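Long-range contacts in trichothecene 15-O-acetyltransferase TRI3 (Fusarium sporotrichioides, PDB 3FOT), which transfers an acetyl group to the 15-hydroxyl of trichothecene intermediates during the biosynthesis of mycotoxins such as T-2 toxin: residues A[10-15]-A[409-414]; A[32-37]-A[413-418]; A[184-189]-A[354-359]. All coordinates share one frame; numbering follows the deposited sequence.

In the fold
Contacts 1 and 2 lie side by side on helix 406-423, their centres 7 Å apart and with V413 and H414 in common; the first brings the N-terminal segment to the helix, the second the turn that opens helix 36-41. Contact 3 is deeper, its centre about 12 Å from that of contact 2 and 16 Å from that of contact 1, and joins the loop after strand 177-184 to the approach to strand 358-365. Along the chain both its segments fall between the N-terminal pieces and helix 406-423. M356 packs on A36 of contact 2, its side chain about 7 Å from that of H414, which binds 15-deacetylcalonectrin; contacts 2 and 3 thus meet near the substrate site.

Contact 1 (A[10-15]-A[409-414]); sequences PPLVPA and LGLRVH
The carbonyl oxygen of P10 is approached by two groups at once: NE of R412 and a water. R412 NE donates to P10 O over 2.9 Å in a fairly straight bond, with an N-H...O angle of 164°. The oxygen lies in the guanidinium plane, at its edge, whereas the donor stands above the carbonyl plane of P10, 47° out of it. Water 1 lies 3.0 Å from the same P10 O and 2.8 Å from R412 O, linking the N-terminal segment to the helix backbone as well. R412 suits this place because it is long: CG is anti to the backbone N (chi1 -168°) and the chain runs extended, so that NE reaches the P10 carbonyl. P10 and P11, which lack backbone N-H groups, form a stiff extended segment that still offers carbonyl acceptors. Beside this polar grip is an apolar one. L12 crosses L411 at about a right angle and sets CD2 against L411 CB at 3.8 Å, the same methyl lying 4.0 Å from R412 N. The remaining guanidinium nitrogens are also engaged, NH2 by L9 O and NH1 by a salt bridge to D249. The start of the loop before strand 20-21 is thus fastened to helix 406-423, with helix 246-264 supplying D249 and packing through F248 and C252 on R412.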
ATOM      1  N   PRO A  10     -17.223  10.377 -18.080  1.00 31.12           N
ATOM      2  CA  PRO A  10     -18.429  10.210 -17.254  1.00 31.32           C
ATOM      3  C   PRO A  10     -18.295  10.870 -15.879  1.00 32.05           C
ATOM      4  O   PRO A  10     -17.203  10.860 -15.307  1.00 31.72           O
ATOM      5  CB  PRO A  10     -18.556   8.686 -17.102  1.00 31.39           C
ATOM      6  CG  PRO A  10     -17.729   8.105 -18.194  1.00 30.74           C
ATOM      7  CD  PRO A  10     -16.622   9.085 -18.458  1.00 31.44           C
ATOM      8  N   PRO A  11     -19.384  11.469 -15.356  1.00 32.50           N
ATOM      9  CA  PRO A  11     -19.344  12.093 -14.020  1.00 33.01           C
ATOM     10  C   PRO A  11     -19.549  11.116 -12.850  1.00 33.41           C
ATOM     11  O   PRO A  11     -19.915   9.958 -13.068  1.00 33.36           O
ATOM     12  CB  PRO A  11     -20.523  13.079 -14.070  1.00 33.09           C
ATOM     13  CG  PRO A  11     -21.512  12.421 -15.004  1.00 33.21           C
ATOM     14  CD  PRO A  11     -20.703  11.627 -16.008  1.00 32.84           C
ATOM     15  N   LEU A  12     -19.300  11.589 -11.626  1.00 33.89           N
ATOM     16  CA  LEU A  12     -19.852  10.968 -10.415  1.00 34.38           C
ATOM     17  C   LEU A  12     -21.141  11.714 -10.107  1.00 34.74           C
ATOM     18  O   LEU A  12     -21.115  12.945 -10.151  1.00 35.99           O
ATOM     19  CB  LEU A  12     -18.931  11.165  -9.209  1.00 34.20           C
ATOM     20  CG  LEU A  12     -17.414  11.040  -9.248  1.00 32.95           C
ATOM     21  CD1 LEU A  12     -16.820  11.834  -8.103  1.00 31.47           C
ATOM     22  CD2 LEU A  12     -17.003   9.584  -9.189  1.00 30.57           C
ATOM     23  N   VAL A  13     -22.259  11.064  -9.745  1.00 34.79           N
ATOM     24  CA  VAL A  13     -22.478   9.615  -9.554  1.00 34.52           C
ATOM     25  C   VAL A  13     -22.641   9.122  -8.093  1.00 34.10           C
ATOM     26  O   VAL A  13     -22.796   7.926  -7.882  1.00 34.30           O
ATOM     27  CB  VAL A  13     -21.438   8.790 -10.286  1.00 34.78           C
ATOM     28  N   PRO A  14     -22.680  10.030  -7.094  1.00 33.76           N
ATOM     29  CA  PRO A  14     -22.538   9.569  -5.699  1.00 33.40           C
ATOM     30  C   PRO A  14     -23.484   8.439  -5.294  1.00 32.79           C
ATOM     31  O   PRO A  14     -23.060   7.492  -4.629  1.00 32.46           O
ATOM     32  CB  PRO A  14     -22.861  10.822  -4.876  1.00 33.39           C
ATOM     33  CG  PRO A  14     -22.571  11.942  -5.773  1.00 34.24           C
ATOM     34  CD  PRO A  14     -22.906  11.484  -7.153  1.00 33.68           C
ATOM     35  N   ALA A  15     -24.757   8.548  -5.683  1.00 32.31           N
ATOM     36  CA  ALA A  15     -25.782   7.566  -5.327  1.00 31.35           C
ATOM     37  C   ALA A  15     -25.349   6.157  -5.691  1.00 30.64           C
ATOM     38  O   ALA A  15     -25.539   5.220  -4.904  1.00 30.82           O
ATOM     39  CB  ALA A  15     -27.110   7.909  -6.014  1.00 32.01           C
ATOM     40  N   LEU A 409     -11.860  14.345  -8.076  1.00 12.41           N
ATOM     41  CA  LEU A 409     -11.180  14.160  -9.366  1.00 12.25           C
ATOM     42  C   LEU A 409     -10.562  12.766  -9.426  1.00 11.42           C
ATOM     43  O   LEU A 409     -10.639  12.112 -10.448  1.00 11.12           O
ATOM     44  CB  LEU A 409     -10.111  15.238  -9.589  1.00 12.33           C
ATOM     45  CG  LEU A 409      -9.195  15.160 -10.819  1.00 13.36           C
ATOM     46  CD1 LEU A 409      -8.778  16.555 -11.346  1.00 14.67           C
ATOM     47  CD2 LEU A 409      -7.928  14.357 -10.468  1.00 12.92           C
ATOM     48  N   GLY A 410      -9.929  12.348  -8.329  1.00 11.66           N
ATOM     49  CA  GLY A 410      -9.334  11.000  -8.237  1.00 11.95           C
ATOM     50  C   GLY A 410     -10.356   9.927  -8.546  1.00 11.44           C
ATOM     51  O   GLY A 410     -10.110   9.033  -9.345  1.00 11.95           O
ATOM     52  N   LEU A 411     -11.515  10.016  -7.907  1.00 12.22           N
ATOM     53  CA  LEU A 411     -12.551   9.009  -8.079  1.00 12.59           C
ATOM     54  C   LEU A 411     -12.970   8.939  -9.544  1.00 12.21           C
ATOM     55  O   LEU A 411     -13.093   7.867 -10.121  1.00 12.84           O
ATOM     56  CB  LEU A 411     -13.754   9.315  -7.177  1.00 12.25           C
ATOM     57  CG  LEU A 411     -13.473   9.323  -5.671  1.00 12.93           C
ATOM     58  CD1 LEU A 411     -14.746   9.724  -4.926  1.00 15.31           C
ATOM     59  CD2 LEU A 411     -12.938   7.974  -5.172  1.00 13.48           C
ATOM     60  N   ARG A 412     -13.160  10.104 -10.148  1.00 12.11           N
ATOM     61  CA  ARG A 412     -13.617  10.171 -11.527  1.00 12.01           C
ATOM     62  C   ARG A 412     -12.576   9.684 -12.525  1.00 11.38           C
ATOM     63  O   ARG A 412     -12.884   8.906 -13.443  1.00 11.05           O
ATOM     64  CB  ARG A 412     -14.043  11.632 -11.837  1.00 12.37           C
ATOM     65  CG  ARG A 412     -14.784  11.762 -13.120  1.00 15.35           C
ATOM     66  CD  ARG A 412     -15.268  13.187 -13.281  1.00 16.20           C
ATOM     67  NE  ARG A 412     -15.962  13.377 -14.548  1.00 17.80           N
ATOM     68  CZ  ARG A 412     -16.052  14.554 -15.177  1.00 19.23           C
ATOM     69  NH1 ARG A 412     -15.490  15.640 -14.664  1.00 15.30           N
ATOM     70  NH2 ARG A 412     -16.697  14.640 -16.328  1.00 21.40           N
ATOM     71  N   VAL A 413     -11.340  10.142 -12.371  1.00 11.92           N
ATOM     72  CA  VAL A 413     -10.295   9.748 -13.301  1.00 12.04           C
ATOM     73  C   VAL A 413      -9.855   8.308 -13.108  1.00 12.28           C
ATOM     74  O   VAL A 413      -9.468   7.649 -14.080  1.00 11.71           O
ATOM     75  CB  VAL A 413      -9.061  10.691 -13.317  1.00 13.26           C
ATOM     76  CG1 VAL A 413      -9.509  12.144 -13.630  1.00 12.67           C
ATOM     77  CG2 VAL A 413      -8.265  10.629 -12.016  1.00 12.23           C
ATOM     78  N   HIS A 414      -9.899   7.824 -11.869  1.00 12.21           N
ATOM     79  CA  HIS A 414      -9.565   6.406 -11.658  1.00 12.17           C
ATOM     80  C   HIS A 414     -10.677   5.479 -12.181  1.00 12.07           C
ATOM     81  O   HIS A 414     -10.401   4.365 -12.641  1.00 12.61           O
ATOM     82  CB  HIS A 414      -9.237   6.113 -10.188  1.00 12.47           C
ATOM     83  CG  HIS A 414      -7.921   6.659  -9.728  1.00 12.76           C
ATOM     84  ND1 HIS A 414      -7.680   6.998  -8.412  1.00 11.31           N
ATOM     85  CD2 HIS A 414      -6.771   6.914 -10.398  1.00 12.90           C
ATOM     86  CE1 HIS A 414      -6.439   7.433  -8.291  1.00 11.91           C
ATOM     87  NE2 HIS A 414      -5.864   7.388  -9.479  1.00 12.24           N
TER
HETATM   88  O   HOH W   1     -15.046   8.717 -15.196  1.00 23.18           O

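Contact 2 (A[32-37]-A[413-418]); sequences RCVGAE and VHNFEA
N415 turns its CG anti to its own carbonyl carbon (chi1 -78°), and from there OD1 accepts the backbone N-H of G35. H414 also carries CG anti to its carbonyl carbon, beside the backbone N; its CB rests on the peptide joining G35 to A36. The bond from G35 N to N415 OD1 is 2.8 Å long with an N-H...O angle of 154°, and the donor sits above the plane of the amide carbonyl, 40° out of it. Water 2 donates to that OD1 too, at 3.0 Å, and to C33 O, so the amide oxygen serves two donors. An asparagine fits because its short side chain ends in an acceptor at just this depth, while V34 CG2 packs 4.1 Å from its ND2. G35 has a positive phi, a backbone shape that glycine adopts easily. The two backbones come close here: the CA atoms of G35 and H414 are 4.5 Å apart, and H414 CB lies 3.4 Å from G35 C.

This turn leads from strand 28-32 of the small antiparallel sheet into helix 36-41, which packs against helix 406-423. The small A36 lets the H414 ring lie close, its CB 3.7 Å from H414 ND1. Water 3, in the plane of the imidazole at its edge, is 2.7 Å from H414 ND1 and accepts from A36 N. H414 contributes to the binding site for 15-deacetylcalonectrin, so the start of helix 36-41 borders that site. Within the turn, V34 N donates to E37 OE1 at 2.9 Å, and E37 also forms a salt bridge with R31.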
ATOM      1  N   ARG A  32     -21.282  -0.664  -5.060  1.00 12.41           N
ATOM      2  CA  ARG A  32     -20.450  -0.626  -6.257  1.00 12.85           C
ATOM      3  C   ARG A  32     -19.163   0.125  -5.920  1.00 12.88           C
ATOM      4  O   ARG A  32     -19.202   1.222  -5.367  1.00 13.63           O
ATOM      5  CB  ARG A  32     -21.187   0.040  -7.422  1.00 12.47           C
ATOM      6  CG  ARG A  32     -20.403   0.051  -8.727  1.00 14.93           C
ATOM      7  CD  ARG A  32     -20.320  -1.316  -9.390  1.00 15.53           C
ATOM      8  NE  ARG A  32     -21.648  -1.909  -9.599  1.00 16.85           N
ATOM      9  CZ  ARG A  32     -21.885  -2.994 -10.327  1.00 17.69           C
ATOM     10  NH1 ARG A  32     -20.896  -3.655 -10.931  1.00 15.18           N
ATOM     11  NH2 ARG A  32     -23.134  -3.422 -10.452  1.00 21.82           N
ATOM     12  N   CYS A  33     -18.016  -0.476  -6.234  1.00 12.65           N
ATOM     13  CA  CYS A  33     -16.752   0.151  -5.885  1.00 12.19           C
ATOM     14  C   CYS A  33     -16.501   1.372  -6.784  1.00 12.28           C
ATOM     15  O   CYS A  33     -17.187   1.543  -7.816  1.00 12.62           O
ATOM     16  CB  CYS A  33     -15.605  -0.875  -5.937  1.00 12.48           C
ATOM     17  SG  CYS A  33     -14.874  -1.122  -7.555  1.00 13.51           S
ATOM     18  N   VAL A  34     -15.550   2.225  -6.375  1.00 11.36           N
ATOM     19  CA  VAL A  34     -15.383   3.551  -7.004  1.00 10.51           C
ATOM     20  C   VAL A  34     -13.918   3.950  -7.038  1.00 10.53           C
ATOM     21  O   VAL A  34     -13.147   3.573  -6.152  1.00  9.94           O
ATOM     22  CB  VAL A  34     -16.241   4.648  -6.283  1.00 10.64           C
ATOM     23  CG1 VAL A  34     -15.823   4.857  -4.810  1.00 11.30           C
ATOM     24  CG2 VAL A  34     -16.186   6.000  -7.054  1.00 10.98           C
ATOM     25  N   GLY A  35     -13.528   4.669  -8.092  1.00  9.37           N
ATOM     26  CA  GLY A  35     -12.198   5.245  -8.145  1.00  9.38           C
ATOM     27  C   GLY A  35     -11.139   4.168  -8.193  1.00  8.77           C
ATOM     28  O   GLY A  35     -11.247   3.217  -8.965  1.00  9.20           O
ATOM     29  N   ALA A  36     -10.090   4.341  -7.385  1.00  9.35           N
ATOM     30  CA  ALA A  36      -8.961   3.396  -7.402  1.00  9.46           C
ATOM     31  C   ALA A  36      -9.391   1.964  -7.091  1.00  9.18           C
ATOM     32  O   ALA A  36      -8.739   0.995  -7.541  1.00  9.58           O
ATOM     33  CB  ALA A  36      -7.870   3.845  -6.454  1.00  9.99           C
ATOM     34  N   GLU A  37     -10.493   1.805  -6.366  1.00  8.94           N
ATOM     35  CA  GLU A  37     -11.047   0.443  -6.155  1.00  9.35           C
ATOM     36  C   GLU A  37     -11.317  -0.280  -7.459  1.00  8.69           C
ATOM     37  O   GLU A  37     -11.043  -1.460  -7.572  1.00  9.34           O
ATOM     38  CB  GLU A  37     -12.337   0.510  -5.321  1.00  8.31           C
ATOM     39  CG  GLU A  37     -12.126   0.949  -3.879  1.00  9.75           C
ATOM     40  CD  GLU A  37     -13.435   1.199  -3.134  1.00 10.03           C
ATOM     41  OE1 GLU A  37     -14.486   1.348  -3.808  1.00 12.25           O
ATOM     42  OE2 GLU A  37     -13.399   1.284  -1.889  1.00 12.57           O
ATOM     43  N   VAL A 413     -11.340  10.142 -12.371  1.00 11.92           N
ATOM     44  CA  VAL A 413     -10.295   9.748 -13.301  1.00 12.04           C
ATOM     45  C   VAL A 413      -9.855   8.308 -13.108  1.00 12.28           C
ATOM     46  O   VAL A 413      -9.468   7.649 -14.080  1.00 11.71           O
ATOM     47  CB  VAL A 413      -9.061  10.691 -13.317  1.00 13.26           C
ATOM     48  CG1 VAL A 413      -9.509  12.144 -13.630  1.00 12.67           C
ATOM     49  CG2 VAL A 413      -8.265  10.629 -12.016  1.00 12.23           C
ATOM     50  N   HIS A 414      -9.899   7.824 -11.869  1.00 12.21           N
ATOM     51  CA  HIS A 414      -9.565   6.406 -11.658  1.00 12.17           C
ATOM     52  C   HIS A 414     -10.677   5.479 -12.181  1.00 12.07           C
ATOM     53  O   HIS A 414     -10.401   4.365 -12.641  1.00 12.61           O
ATOM     54  CB  HIS A 414      -9.237   6.113 -10.188  1.00 12.47           C
ATOM     55  CG  HIS A 414      -7.921   6.659  -9.728  1.00 12.76           C
ATOM     56  ND1 HIS A 414      -7.680   6.998  -8.412  1.00 11.31           N
ATOM     57  CD2 HIS A 414      -6.771   6.914 -10.398  1.00 12.90           C
ATOM     58  CE1 HIS A 414      -6.439   7.433  -8.291  1.00 11.91           C
ATOM     59  NE2 HIS A 414      -5.864   7.388  -9.479  1.00 12.24           N
ATOM     60  N   ASN A 415     -11.931   5.920 -12.124  1.00 13.17           N
ATOM     61  CA  ASN A 415     -12.976   5.176 -12.847  1.00 13.44           C
ATOM     62  C   ASN A 415     -12.600   5.031 -14.338  1.00 14.06           C
ATOM     63  O   ASN A 415     -12.694   3.947 -14.939  1.00 14.37           O
ATOM     64  CB  ASN A 415     -14.325   5.868 -12.738  1.00 13.94           C
ATOM     65  CG  ASN A 415     -15.016   5.635 -11.407  1.00 15.62           C
ATOM     66  OD1 ASN A 415     -14.669   4.740 -10.636  1.00 14.47           O
ATOM     67  ND2 ASN A 415     -16.036   6.450 -11.143  1.00 14.04           N
ATOM     68  N   PHE A 416     -12.153   6.133 -14.922  1.00 14.47           N
ATOM     69  CA  PHE A 416     -11.721   6.115 -16.317  1.00 14.85           C
ATOM     70  C   PHE A 416     -10.526   5.170 -16.523  1.00 14.23           C
ATOM     71  O   PHE A 416     -10.485   4.379 -17.470  1.00 14.31           O
ATOM     72  CB  PHE A 416     -11.402   7.527 -16.803  1.00 15.42           C
ATOM     73  CG  PHE A 416     -10.733   7.547 -18.147  1.00 17.14           C
ATOM     74  CD1 PHE A 416     -11.499   7.472 -19.312  1.00 18.14           C
ATOM     75  CD2 PHE A 416      -9.336   7.571 -18.250  1.00 17.49           C
ATOM     76  CE1 PHE A 416     -10.867   7.454 -20.577  1.00 19.44           C
ATOM     77  CE2 PHE A 416      -8.707   7.548 -19.495  1.00 18.77           C
ATOM     78  CZ  PHE A 416      -9.482   7.502 -20.662  1.00 17.85           C
ATOM     79  N   GLU A 417      -9.559   5.251 -15.616  1.00 13.60           N
ATOM     80  CA  GLU A 417      -8.361   4.437 -15.713  1.00 13.03           C
ATOM     81  C   GLU A 417      -8.670   2.925 -15.678  1.00 12.86           C
ATOM     82  O   GLU A 417      -8.094   2.129 -16.449  1.00 12.15           O
ATOM     83  CB  GLU A 417      -7.424   4.839 -14.581  1.00 12.80           C
ATOM     84  CG  GLU A 417      -6.056   4.232 -14.664  1.00 14.32           C
ATOM     85  CD  GLU A 417      -5.063   4.959 -13.776  1.00 16.10           C
ATOM     86  OE1 GLU A 417      -5.364   6.081 -13.292  1.00 16.01           O
ATOM     87  OE2 GLU A 417      -3.971   4.400 -13.583  1.00 18.59           O
ATOM     88  N   ALA A 418      -9.595   2.533 -14.807  1.00 12.79           N
ATOM     89  CA  ALA A 418     -10.031   1.137 -14.713  1.00 12.58           C
ATOM     90  C   ALA A 418     -10.627   0.644 -16.032  1.00 13.23           C
ATOM     91  O   ALA A 418     -10.298  -0.453 -16.530  1.00 12.73           O
ATOM     92  CB  ALA A 418     -11.041   0.987 -13.575  1.00 13.31           C
TER
HETATM   93  O   HOH W   2     -16.893   2.793 -10.252  1.00 25.37           O
HETATM   94  O   HOH W   3      -9.650   7.064  -6.501  1.00 11.90           O

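Contact 3 (A[184-189]-A[354-359]); sequences SNHLFW and YAMCQT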
ATOM      1  N   SER A 184      -3.415  -9.234   1.786  1.00  7.24           N
ATOM      2  CA  SER A 184      -4.717  -8.591   1.589  1.00  7.47           C
ATOM      3  C   SER A 184      -5.073  -8.397   0.132  1.00  7.97           C
ATOM      4  O   SER A 184      -4.217  -8.059  -0.679  1.00  8.18           O
ATOM      5  CB  SER A 184      -4.803  -7.238   2.297  1.00  8.62           C
ATOM      6  OG  SER A 184      -4.927  -7.419   3.695  1.00  9.59           O
ATOM      7  N   ASN A 185      -6.344  -8.634  -0.185  1.00  7.57           N
ATOM      8  CA  ASN A 185      -6.898  -8.207  -1.456  1.00  8.26           C
ATOM      9  C   ASN A 185      -6.943  -6.677  -1.425  1.00  8.50           C
ATOM     10  O   ASN A 185      -7.524  -6.077  -0.502  1.00  8.98           O
ATOM     11  CB  ASN A 185      -8.303  -8.783  -1.615  1.00  7.95           C
ATOM     12  CG  ASN A 185      -8.842  -8.612  -3.022  1.00  9.24           C
ATOM     13  OD1 ASN A 185      -8.647  -7.547  -3.660  1.00 10.04           O
ATOM     14  ND2 ASN A 185      -9.531  -9.631  -3.509  1.00  7.56           N
ATOM     15  N   HIS A 186      -6.309  -6.050  -2.423  1.00  8.52           N
ATOM     16  CA  HIS A 186      -6.191  -4.592  -2.437  1.00  8.99           C
ATOM     17  C   HIS A 186      -7.556  -3.915  -2.609  1.00  8.62           C
ATOM     18  O   HIS A 186      -7.671  -2.732  -2.360  1.00  8.58           O
ATOM     19  CB  HIS A 186      -5.253  -4.159  -3.557  1.00  9.06           C
ATOM     20  CG  HIS A 186      -4.684  -2.775  -3.390  1.00  9.87           C
ATOM     21  ND1 HIS A 186      -3.440  -2.428  -3.869  1.00 14.01           N
ATOM     22  CD2 HIS A 186      -5.177  -1.669  -2.782  1.00  6.76           C
ATOM     23  CE1 HIS A 186      -3.210  -1.149  -3.612  1.00 12.92           C
ATOM     24  NE2 HIS A 186      -4.248  -0.665  -2.951  1.00 12.69           N
ATOM     25  N   LEU A 187      -8.590  -4.649  -3.039  1.00  8.26           N
ATOM     26  CA  LEU A 187      -9.892  -3.997  -3.239  1.00  8.27           C
ATOM     27  C   LEU A 187     -10.372  -3.275  -1.961  1.00  8.10           C
ATOM     28  O   LEU A 187     -10.996  -2.216  -2.045  1.00  9.04           O
ATOM     29  CB  LEU A 187     -10.954  -5.031  -3.695  1.00  7.56           C
ATOM     30  CG  LEU A 187     -12.356  -4.522  -4.013  1.00  8.21           C
ATOM     31  CD1 LEU A 187     -12.322  -3.309  -5.005  1.00  8.80           C
ATOM     32  CD2 LEU A 187     -13.189  -5.686  -4.578  1.00  9.55           C
ATOM     33  N   PHE A 188     -10.104  -3.863  -0.788  1.00  8.05           N
ATOM     34  CA  PHE A 188     -10.800  -3.449   0.447  1.00  8.34           C
ATOM     35  C   PHE A 188     -10.036  -2.428   1.295  1.00  9.23           C
ATOM     36  O   PHE A 188     -10.507  -2.004   2.383  1.00  9.94           O
ATOM     37  CB  PHE A 188     -11.146  -4.690   1.295  1.00  8.80           C
ATOM     38  CG  PHE A 188     -11.832  -5.778   0.503  1.00  9.27           C
ATOM     39  CD1 PHE A 188     -13.132  -5.617   0.024  1.00  9.64           C
ATOM     40  CD2 PHE A 188     -11.162  -6.943   0.195  1.00  7.95           C
ATOM     41  CE1 PHE A 188     -13.728  -6.642  -0.729  1.00  9.37           C
ATOM     42  CE2 PHE A 188     -11.750  -7.952  -0.548  1.00  7.94           C
ATOM     43  CZ  PHE A 188     -13.028  -7.810  -1.013  1.00 11.26           C
ATOM     44  N   TRP A 189      -8.872  -2.032   0.791  1.00  9.21           N
ATOM     45  CA  TRP A 189      -7.958  -1.155   1.528  1.00  9.32           C
ATOM     46  C   TRP A 189      -7.117  -0.318   0.606  1.00 10.26           C
ATOM     47  O   TRP A 189      -6.845  -0.715  -0.513  1.00 11.72           O
ATOM     48  CB  TRP A 189      -6.928  -1.987   2.304  1.00  9.66           C
ATOM     49  CG  TRP A 189      -7.408  -3.247   2.962  1.00  8.05           C
ATOM     50  CD1 TRP A 189      -7.432  -4.511   2.408  1.00  9.45           C
ATOM     51  CD2 TRP A 189      -7.864  -3.391   4.305  1.00  9.14           C
ATOM     52  NE1 TRP A 189      -7.878  -5.420   3.336  1.00  8.46           N
ATOM     53  CE2 TRP A 189      -8.153  -4.762   4.504  1.00  8.35           C
ATOM     54  CE3 TRP A 189      -8.066  -2.491   5.377  1.00 10.05           C
ATOM     55  CZ2 TRP A 189      -8.626  -5.263   5.725  1.00  9.13           C
ATOM     56  CZ3 TRP A 189      -8.547  -2.994   6.587  1.00 10.62           C
ATOM     57  CH2 TRP A 189      -8.814  -4.362   6.752  1.00  9.86           C
ATOM     58  N   TYR A 354     -10.616   3.305   6.584  1.00 10.98           N
ATOM     59  CA  TYR A 354      -9.827   2.104   6.266  1.00 10.65           C
ATOM     60  C   TYR A 354      -9.955   1.634   4.827  1.00 10.50           C
ATOM     61  O   TYR A 354      -9.060   0.959   4.313  1.00 10.59           O
ATOM     62  CB  TYR A 354     -10.211   0.953   7.222  1.00 11.02           C
ATOM     63  CG  TYR A 354      -9.620   1.127   8.602  1.00 10.49           C
ATOM     64  CD1 TYR A 354     -10.041   2.169   9.435  1.00 10.77           C
ATOM     65  CD2 TYR A 354      -8.621   0.273   9.063  1.00 10.17           C
ATOM     66  CE1 TYR A 354      -9.491   2.355  10.680  1.00 11.62           C
ATOM     67  CE2 TYR A 354      -8.070   0.429  10.341  1.00  9.66           C
ATOM     68  CZ  TYR A 354      -8.510   1.479  11.141  1.00 10.42           C
ATOM     69  OH  TYR A 354      -7.977   1.667  12.392  1.00 10.91           O
ATOM     70  N   ALA A 355     -11.066   1.966   4.172  1.00 10.47           N
ATOM     71  CA  ALA A 355     -11.222   1.629   2.747  1.00 10.18           C
ATOM     72  C   ALA A 355     -10.277   2.507   1.905  1.00 10.18           C
ATOM     73  O   ALA A 355      -9.670   3.448   2.434  1.00  9.80           O
ATOM     74  CB  ALA A 355     -12.691   1.811   2.305  1.00 10.00           C
ATOM     75  N   MET A 356     -10.145   2.187   0.619  1.00 10.21           N
ATOM     76  CA  MET A 356      -9.332   2.973  -0.312  1.00 10.75           C
ATOM     77  C   MET A 356      -9.738   4.431  -0.229  1.00 10.94           C
ATOM     78  O   MET A 356     -10.917   4.745  -0.308  1.00 11.33           O
ATOM     79  CB  MET A 356      -9.577   2.492  -1.742  1.00 10.18           C
ATOM     80  CG  MET A 356      -8.766   3.176  -2.785  1.00 12.07           C
ATOM     81  SD  MET A 356      -7.239   2.289  -3.129  1.00 15.75           S
ATOM     82  CE  MET A 356      -7.849   0.728  -3.773  1.00 10.69           C
ATOM     83  N   CYS A 357      -8.757   5.318  -0.115  1.00 12.15           N
ATOM     84  CA  CYS A 357      -9.039   6.746  -0.181  1.00 12.14           C
ATOM     85  C   CYS A 357      -7.845   7.392  -0.864  1.00 12.07           C
ATOM     86  O   CYS A 357      -6.932   7.892  -0.212  1.00 12.75           O
ATOM     87  CB  CYS A 357      -9.312   7.354   1.200  1.00 12.82           C
ATOM     88  SG  CYS A 357      -9.814   9.114   0.998  1.00 14.41           S
ATOM     89  N   GLN A 358      -7.852   7.309  -2.190  1.00 11.71           N
ATOM     90  CA  GLN A 358      -6.718   7.731  -3.005  1.00 12.05           C
ATOM     91  C   GLN A 358      -7.152   8.706  -4.067  1.00 12.22           C
ATOM     92  O   GLN A 358      -8.286   8.664  -4.543  1.00 13.40           O
ATOM     93  CB  GLN A 358      -6.061   6.533  -3.694  1.00 12.55           C
ATOM     94  CG  GLN A 358      -5.469   5.527  -2.685  1.00 13.62           C
ATOM     95  CD  GLN A 358      -4.160   6.025  -2.122  1.00 14.50           C
ATOM     96  OE1 GLN A 358      -3.236   6.330  -2.889  1.00 16.90           O
ATOM     97  NE2 GLN A 358      -4.060   6.115  -0.782  1.00 14.10           N
ATOM     98  N   THR A 359      -6.231   9.589  -4.426  1.00 11.39           N
ATOM     99  CA  THR A 359      -6.470  10.433  -5.582  1.00 12.11           C
ATOM    100  C   THR A 359      -5.185  10.546  -6.370  1.00 12.84           C
ATOM    101  O   THR A 359      -4.293   9.697  -6.210  1.00 12.66           O
ATOM    102  CB  THR A 359      -7.151  11.790  -5.208  1.00 12.50           C
ATOM    103  OG1 THR A 359      -7.434  12.518  -6.408  1.00 12.79           O
ATOM    104  CG2 THR A 359      -6.317  12.618  -4.290  1.00 12.18           C
TER
HETATM  105  O   HOH W   4     -11.795  -0.115  -0.379  1.00 10.06           O
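A buried, mainly apolar contact joins the loop after strand 177-184, through H186 and W189, to Y354 and M356, which lead into strand 358-365. M356 leaves its backbone with CG anti to N (chi1 -178°), then bends at chi2 and chi3. Its methyl CE reaches both H186 CD2 and W189 O, each at 3.7 Å, a task suited to a flexible, unbranched apolar chain. The sulfur lies 5.1 Å from the centre of the H186 ring, in an oblique sulfur-aromatic approach. H186 begins the H-X-X-X-D sequence, completed by D190, that marks the BAHD acyltransferases; in relatives this histidine serves as general base, and the same role is probable here. Its ND1 is hydrogen-bonded to Y51 O, and NE2 makes a weak hydrogen bond to a glycerol that probably came from the crystallisation liquor. D190 reaches across to C357 N and to the Q358 side chain. Further along, W189 CZ3 comes to the edge of the Y354 ring, 4.1 Å from CD2, while W189 NE1 is held by S156 O and Y354 OH by D200. The carbonyl oxygen of Y354 is buried without a polar partner, W189 CE3 lying 3.7 Å from it. Water 4 joins the backbones, donating to L187 O and accepting from M356 N at 3.0 Å. At the start of the loop, N185 OD1 accepts from L187 N at 3.0 Å in an Asx turn.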